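Local coordinates for carboxyltransferase domain-containing protein (Pyrococcus horikoshii, PDB 2PHC) that is of unknown function but is probably an ATP-binding hydrolase with a carboxyltransferase-type domain, at residues T168-I173 / D204-V209; F102-Q105 / S110-D113. All coordinates share one frame; numbering follows the deposited sequence.

Interaction 1. Residues T168-I173 / D204-V209; sequences TGWYAI and DYVKFV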
ATOM      1  N   THR A 168      -9.982  -1.735   4.221  1.00 18.37           N
ATOM      2  CA  THR A 168     -10.090  -0.324   4.390  1.00 19.78           C
ATOM      3  C   THR A 168     -10.517   0.294   3.050  1.00 19.25           C
ATOM      4  O   THR A 168     -10.541  -0.334   2.019  1.00 19.64           O
ATOM      5  CB  THR A 168      -8.800   0.325   5.040  1.00 20.74           C
ATOM      6  OG1 THR A 168      -9.069   1.691   5.377  1.00 20.94           O
ATOM      7  CG2 THR A 168      -7.555   0.225   4.141  1.00 21.55           C
ATOM      8  N   GLY A 169     -10.963   1.517   3.078  1.00 20.52           N
ATOM      9  CA  GLY A 169     -11.412   2.134   1.870  1.00 21.42           C
ATOM     10  C   GLY A 169     -11.966   3.444   2.320  1.00 21.55           C
ATOM     11  O   GLY A 169     -11.794   3.804   3.475  1.00 22.06           O
ATOM     12  N   TRP A 170     -12.627   4.155   1.430  1.00 20.71           N
ATOM     13  CA  TRP A 170     -13.282   5.387   1.840  1.00 21.37           C
ATOM     14  C   TRP A 170     -14.622   5.627   1.091  1.00 21.53           C
ATOM     15  O   TRP A 170     -14.796   5.184  -0.056  1.00 19.77           O
ATOM     16  CB  TRP A 170     -12.361   6.582   1.681  1.00 20.91           C
ATOM     17  CG  TRP A 170     -12.040   7.005   0.234  1.00 22.31           C
ATOM     18  CD1 TRP A 170     -12.740   7.856  -0.543  1.00 27.48           C
ATOM     19  CD2 TRP A 170     -10.866   6.632  -0.548  1.00 23.38           C
ATOM     20  NE1 TRP A 170     -12.107   8.055  -1.750  1.00 23.65           N
ATOM     21  CE2 TRP A 170     -10.982   7.272  -1.798  1.00 20.60           C
ATOM     22  CE3 TRP A 170      -9.744   5.801  -0.301  1.00 17.06           C
ATOM     23  CZ2 TRP A 170      -9.993   7.152  -2.815  1.00 23.35           C
ATOM     24  CZ3 TRP A 170      -8.768   5.649  -1.354  1.00 22.14           C
ATOM     25  CH2 TRP A 170      -8.886   6.338  -2.549  1.00 18.77           C
ATOM     26  N   TYR A 171     -15.546   6.278   1.810  1.00 20.76           N
ATOM     27  CA  TYR A 171     -16.731   6.922   1.263  1.00 23.43           C
ATOM     28  C   TYR A 171     -16.377   8.142   0.441  1.00 25.74           C
ATOM     29  O   TYR A 171     -15.787   9.099   0.987  1.00 27.53           O
ATOM     30  CB  TYR A 171     -17.619   7.309   2.403  1.00 23.25           C
ATOM     31  CG  TYR A 171     -18.014   6.110   3.217  1.00 22.04           C
ATOM     32  CD1 TYR A 171     -19.193   5.499   2.983  1.00 24.22           C
ATOM     33  CD2 TYR A 171     -17.202   5.616   4.208  1.00 22.89           C
ATOM     34  CE1 TYR A 171     -19.591   4.411   3.707  1.00 28.73           C
ATOM     35  CE2 TYR A 171     -17.598   4.523   4.994  1.00 26.97           C
ATOM     36  CZ  TYR A 171     -18.769   3.917   4.713  1.00 27.90           C
ATOM     37  OH  TYR A 171     -19.182   2.815   5.380  1.00 23.58           O
ATOM     38  N   ALA A 172     -16.630   8.084  -0.863  1.00 26.33           N
ATOM     39  CA  ALA A 172     -16.221   9.177  -1.757  1.00 28.94           C
ATOM     40  C   ALA A 172     -17.181  10.364  -1.625  1.00 30.16           C
ATOM     41  O   ALA A 172     -16.773  11.492  -1.748  1.00 32.31           O
ATOM     42  CB  ALA A 172     -16.126   8.710  -3.203  1.00 26.27           C
ATOM     43  N   ILE A 173     -18.450  10.099  -1.321  1.00 32.18           N
ATOM     44  CA  ILE A 173     -19.412  11.149  -1.000  1.00 33.30           C
ATOM     45  C   ILE A 173     -20.263  10.760   0.201  1.00 33.88           C
ATOM     46  O   ILE A 173     -20.212   9.609   0.680  1.00 31.80           O
ATOM     47  CB  ILE A 173     -20.317  11.512  -2.239  1.00 34.43           C
ATOM     48  CG1 ILE A 173     -21.182  10.317  -2.648  1.00 37.42           C
ATOM     49  CG2 ILE A 173     -19.478  11.952  -3.410  1.00 35.06           C
ATOM     50  CD1 ILE A 173     -22.474  10.761  -3.427  1.00 41.83           C
ATOM     51  N   ASP A 204      -4.120   0.978  -9.652  1.00 24.56           N
ATOM     52  CA  ASP A 204      -3.338   1.980  -8.901  1.00 24.79           C
ATOM     53  C   ASP A 204      -3.019   1.631  -7.418  1.00 23.38           C
ATOM     54  O   ASP A 204      -3.669   0.795  -6.815  1.00 19.32           O
ATOM     55  CB  ASP A 204      -4.113   3.293  -8.861  1.00 25.17           C
ATOM     56  CG  ASP A 204      -4.282   3.935 -10.261  1.00 30.01           C
ATOM     57  OD1 ASP A 204      -3.734   3.458 -11.312  1.00 34.65           O
ATOM     58  OD2 ASP A 204      -4.971   4.961 -10.286  1.00 29.72           O
ATOM     59  N   TYR A 205      -2.016   2.307  -6.851  1.00 24.51           N
ATOM     60  CA  TYR A 205      -1.645   2.140  -5.432  1.00 23.74           C
ATOM     61  C   TYR A 205      -1.927   3.418  -4.674  1.00 24.91           C
ATOM     62  O   TYR A 205      -1.995   4.535  -5.246  1.00 21.41           O
ATOM     63  CB  TYR A 205      -0.176   1.746  -5.189  1.00 25.08           C
ATOM     64  CG  TYR A 205       0.336   0.603  -6.052  1.00 25.02           C
ATOM     65  CD1 TYR A 205      -0.316  -0.586  -6.112  1.00 31.50           C
ATOM     66  CD2 TYR A 205       1.476   0.775  -6.862  1.00 27.95           C
ATOM     67  CE1 TYR A 205       0.150  -1.666  -6.981  1.00 33.48           C
ATOM     68  CE2 TYR A 205       1.935  -0.254  -7.738  1.00 28.46           C
ATOM     69  CZ  TYR A 205       1.292  -1.459  -7.767  1.00 28.70           C
ATOM     70  OH  TYR A 205       1.758  -2.468  -8.559  1.00 26.88           O
ATOM     71  N   VAL A 206      -2.158   3.274  -3.367  1.00 23.56           N
ATOM     72  CA  VAL A 206      -2.476   4.480  -2.631  1.00 22.37           C
ATOM     73  C   VAL A 206      -1.584   4.589  -1.402  1.00 22.02           C
ATOM     74  O   VAL A 206      -1.396   3.630  -0.713  1.00 20.86           O
ATOM     75  CB  VAL A 206      -3.994   4.569  -2.204  1.00 22.20           C
ATOM     76  CG1 VAL A 206      -4.138   5.699  -1.167  1.00 23.31           C
ATOM     77  CG2 VAL A 206      -5.011   4.801  -3.450  1.00 17.51           C
ATOM     78  N   LYS A 207      -1.123   5.792  -1.121  1.00 22.33           N
ATOM     79  CA  LYS A 207      -0.351   6.008   0.046  1.00 24.19           C
ATOM     80  C   LYS A 207      -1.155   7.048   0.845  1.00 24.31           C
ATOM     81  O   LYS A 207      -1.383   8.142   0.350  1.00 23.29           O
ATOM     82  CB  LYS A 207       1.078   6.562  -0.333  1.00 24.20           C
ATOM     83  CG  LYS A 207       2.066   6.732   0.907  1.00 26.15           C
ATOM     84  CD  LYS A 207       2.061   5.526   1.876  1.00 29.09           C
ATOM     85  CE  LYS A 207       3.201   5.513   3.032  1.00 34.17           C
ATOM     86  NZ  LYS A 207       3.094   6.748   3.918  1.00 35.15           N
ATOM     87  N   PHE A 208      -1.639   6.679   2.036  1.00 25.60           N
ATOM     88  CA  PHE A 208      -2.291   7.653   2.914  1.00 27.13           C
ATOM     89  C   PHE A 208      -1.249   8.453   3.638  1.00 28.47           C
ATOM     90  O   PHE A 208      -0.222   7.924   4.014  1.00 27.93           O
ATOM     91  CB  PHE A 208      -3.279   7.057   3.894  1.00 25.22           C
ATOM     92  CG  PHE A 208      -4.441   6.348   3.231  1.00 23.87           C
ATOM     93  CD1 PHE A 208      -5.385   7.035   2.525  1.00 22.88           C
ATOM     94  CD2 PHE A 208      -4.600   4.993   3.378  1.00 21.62           C
ATOM     95  CE1 PHE A 208      -6.466   6.346   1.955  1.00 17.77           C
ATOM     96  CE2 PHE A 208      -5.656   4.306   2.808  1.00 18.83           C
ATOM     97  CZ  PHE A 208      -6.575   5.004   2.123  1.00 20.31           C
ATOM     98  N   VAL A 209      -1.533   9.750   3.763  1.00 30.74           N
ATOM     99  CA  VAL A 209      -0.584  10.729   4.288  1.00 33.96           C
ATOM    100  C   VAL A 209      -1.272  11.497   5.412  1.00 34.80           C
ATOM    101  O   VAL A 209      -2.103  12.374   5.110  1.00 35.11           O
ATOM    102  CB  VAL A 209      -0.144  11.780   3.174  1.00 34.07           C
ATOM    103  CG1 VAL A 209       0.882  12.831   3.784  1.00 36.15           C
ATOM    104  CG2 VAL A 209       0.446  11.096   1.933  1.00 32.66           C
TER

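Interaction 2. Residues F102-Q105 / S110-D113; sequences FVAQ and SVDD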
ATOM      1  N   PHE A 102     -12.068   3.246  19.342  1.00 26.84           N
ATOM      2  CA  PHE A 102     -12.547   1.848  19.483  1.00 25.02           C
ATOM      3  C   PHE A 102     -11.668   0.894  18.653  1.00 25.74           C
ATOM      4  O   PHE A 102     -11.465  -0.317  19.004  1.00 26.49           O
ATOM      5  CB  PHE A 102     -14.010   1.778  19.039  1.00 24.77           C
ATOM      6  CG  PHE A 102     -14.549   0.374  18.936  1.00 27.61           C
ATOM      7  CD1 PHE A 102     -15.412  -0.149  19.924  1.00 19.92           C
ATOM      8  CD2 PHE A 102     -14.219  -0.445  17.831  1.00 21.13           C
ATOM      9  CE1 PHE A 102     -15.878  -1.423  19.826  1.00 21.56           C
ATOM     10  CE2 PHE A 102     -14.657  -1.756  17.789  1.00 18.27           C
ATOM     11  CZ  PHE A 102     -15.509  -2.243  18.744  1.00 21.69           C
ATOM     12  N   VAL A 103     -11.163   1.389  17.519  1.00 26.56           N
ATOM     13  CA  VAL A 103     -10.304   0.532  16.628  1.00 25.04           C
ATOM     14  C   VAL A 103      -9.038   0.150  17.368  1.00 24.96           C
ATOM     15  O   VAL A 103      -8.688  -0.995  17.396  1.00 24.31           O
ATOM     16  CB  VAL A 103      -9.870   1.204  15.294  1.00 23.08           C
ATOM     17  CG1 VAL A 103      -8.795   0.302  14.596  1.00 22.09           C
ATOM     18  CG2 VAL A 103     -11.079   1.452  14.406  1.00 20.84           C
ATOM     19  N   ALA A 104      -8.394   1.175  17.941  1.00 27.71           N
ATOM     20  CA  ALA A 104      -7.242   1.063  18.838  1.00 28.79           C
ATOM     21  C   ALA A 104      -7.555   0.089  19.941  1.00 29.44           C
ATOM     22  O   ALA A 104      -6.983  -0.972  20.088  1.00 31.11           O
ATOM     23  CB  ALA A 104      -7.004   2.440  19.407  1.00 29.51           C
ATOM     24  N   GLN A 105      -8.569   0.402  20.689  1.00 31.56           N
ATOM     25  CA  GLN A 105      -8.863  -0.376  21.876  1.00 31.49           C
ATOM     26  C   GLN A 105      -9.229  -1.771  21.558  1.00 30.56           C
ATOM     27  O   GLN A 105      -8.780  -2.665  22.266  1.00 32.70           O
ATOM     28  CB  GLN A 105      -9.965   0.372  22.658  1.00 32.87           C
ATOM     29  CG  GLN A 105     -10.685  -0.457  23.729  1.00 38.65           C
ATOM     30  CD  GLN A 105     -11.072   0.399  24.918  1.00 43.11           C
ATOM     31  OE1 GLN A 105     -11.464   1.601  24.745  1.00 40.36           O
ATOM     32  NE2 GLN A 105     -10.932  -0.196  26.161  1.00 40.30           N
ATOM     33  N   SER A 110      -2.489   2.055  20.896  1.00 38.29           N
ATOM     34  CA  SER A 110      -2.809   3.457  20.935  1.00 40.85           C
ATOM     35  C   SER A 110      -3.372   3.953  19.643  1.00 41.09           C
ATOM     36  O   SER A 110      -3.215   3.357  18.632  1.00 41.86           O
ATOM     37  CB  SER A 110      -1.592   4.334  21.300  1.00 41.21           C
ATOM     38  OG  SER A 110      -0.594   4.262  20.285  1.00 44.40           O
ATOM     39  N   VAL A 111      -3.995   5.098  19.715  1.00 40.44           N
ATOM     40  CA  VAL A 111      -4.488   5.761  18.549  1.00 41.04           C
ATOM     41  C   VAL A 111      -3.343   6.084  17.569  1.00 42.90           C
ATOM     42  O   VAL A 111      -3.476   5.791  16.355  1.00 42.23           O
ATOM     43  CB  VAL A 111      -5.280   7.029  18.917  1.00 39.88           C
ATOM     44  CG1 VAL A 111      -5.502   7.864  17.733  1.00 39.40           C
ATOM     45  CG2 VAL A 111      -6.623   6.663  19.518  1.00 40.83           C
ATOM     46  N   ASP A 112      -2.240   6.695  18.068  1.00 42.92           N
ATOM     47  CA  ASP A 112      -1.069   6.978  17.217  1.00 43.92           C
ATOM     48  C   ASP A 112      -0.567   5.724  16.411  1.00 42.78           C
ATOM     49  O   ASP A 112      -0.095   5.880  15.278  1.00 42.89           O
ATOM     50  CB  ASP A 112       0.107   7.496  18.078  1.00 46.28           C
ATOM     51  CG  ASP A 112       0.010   8.997  18.410  1.00 50.97           C
ATOM     52  OD1 ASP A 112      -1.047   9.645  18.071  1.00 54.12           O
ATOM     53  OD2 ASP A 112       1.021   9.520  18.995  1.00 54.92           O
ATOM     54  N   ASP A 113      -0.636   4.534  17.037  1.00 40.78           N
ATOM     55  CA  ASP A 113      -0.311   3.244  16.451  1.00 39.68           C
ATOM     56  C   ASP A 113      -1.279   2.854  15.318  1.00 37.17           C
ATOM     57  O   ASP A 113      -0.836   2.418  14.292  1.00 36.95           O
ATOM     58  CB  ASP A 113      -0.307   2.120  17.491  1.00 39.48           C
ATOM     59  CG  ASP A 113       0.869   2.234  18.535  1.00 45.62           C
ATOM     60  OD1 ASP A 113       1.920   2.905  18.285  1.00 46.41           O
ATOM     61  OD2 ASP A 113       0.717   1.615  19.626  1.00 46.73           O
TER

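Interaction 1. Residues T168-I173 / D204-V209
Trp170 hydrogen-bonds through its indole NE1 to the hydroxyl of Thr189, and with its six-membered ring it meets Phe208 and Val206. CE3 of Trp170 lies 4.0 Å from Phe208 CE1, and CZ3 of Trp170 is 4.1 Å from that same Phe208 CE1. Seen from the phenyl ring, the indole comes in at an edge, close to the ring plane, and the two side chains cross obliquely. Val206 fits in beside both: its CG2 sits at the indole edge, 4.3 Å from Trp170 CH2, while its CG1 lies 3.9 Å above the plane of the Phe208 ring, toward the rim. CB of Trp170 points toward 204-209, and with CG set between the backbone N and the carbonyl carbon (chi1 70°), CE3 and CZ3 come to lie against Phe208. With an alanine here, Thr189 would probably lose its indole partner and a gap would open beside Phe208 CE1 and CZ. Ile88 and Leu137 also touch the indole, and His118 joins the cluster by meeting the Phe208 ring and bonding Thr168 OG1. Such apolar packing between strands that are not neighbours in the sheet, 167-171 and 205-211, is consistent with the interior of a cyclophilin-like beta fold.

Interaction 2. Residues F102-Q105 / S110-D113
The peptide joining Ser110 to Val111 has the methyl of Ala104 over one face: CB of Ala104 stands almost straight above Ser110 C, 3.9 Å away. The methyl is also 4.0 Å from Ser110 O and 4.0 Å from Val111 N, so it rests on the flat group as a whole. Beside that peptide, Val111 adds a side-chain contact, with its CG2 4.2 Å from Ala104 CB. CG1 of Val111 is anti to the backbone N (chi1 166°), which leaves CG2 on the N side, next to the methyl. Ala104 is buried and also touches Val114, while Val111 also packs on Ile100 and Glu101 of the first helix. The contact thus joins helix 100-107 to the start of helix 111-119 across the short loop between these consecutive helices, and the N-terminal end of helix 111-119 is capped by a capping box of Ser110 and Asp113. Ser110 is the N-cap: its OG accepts from Asp113 N at 3.3 Å, with an angle of 153° at the hydrogen. The return bond, from Ser110 N to Asp113 OD2, is weak at 3.5 Å. Positioned at the N-terminal end of the helix, the Asp113 carboxylate is likely to be favoured in its charged form. On the first helix, Val103 packs on Val114 and reaches Ile182 of strand 180-184.

From the N terminus, the chain passes through the four-stranded sheet and strand 85-92 before interaction 2, which closes the short turn between helices 100-107 and 111-119. Helix 111-119 then leads into strand 123-129, and strands 134-138, 160-164 and 167-171 follow. Interaction 1 opens on the last of these and closes a loop of 30 residues, containing strands 175-177 and 180-184, when strand 205-211 arrives. The two loops lie in series and neither nest nor cross. Their centres are 19 Å apart and their nearest atoms about 9 Å apart. Interaction 2 ties two helices outside the seven-stranded sheet, interaction 1 two strands within it.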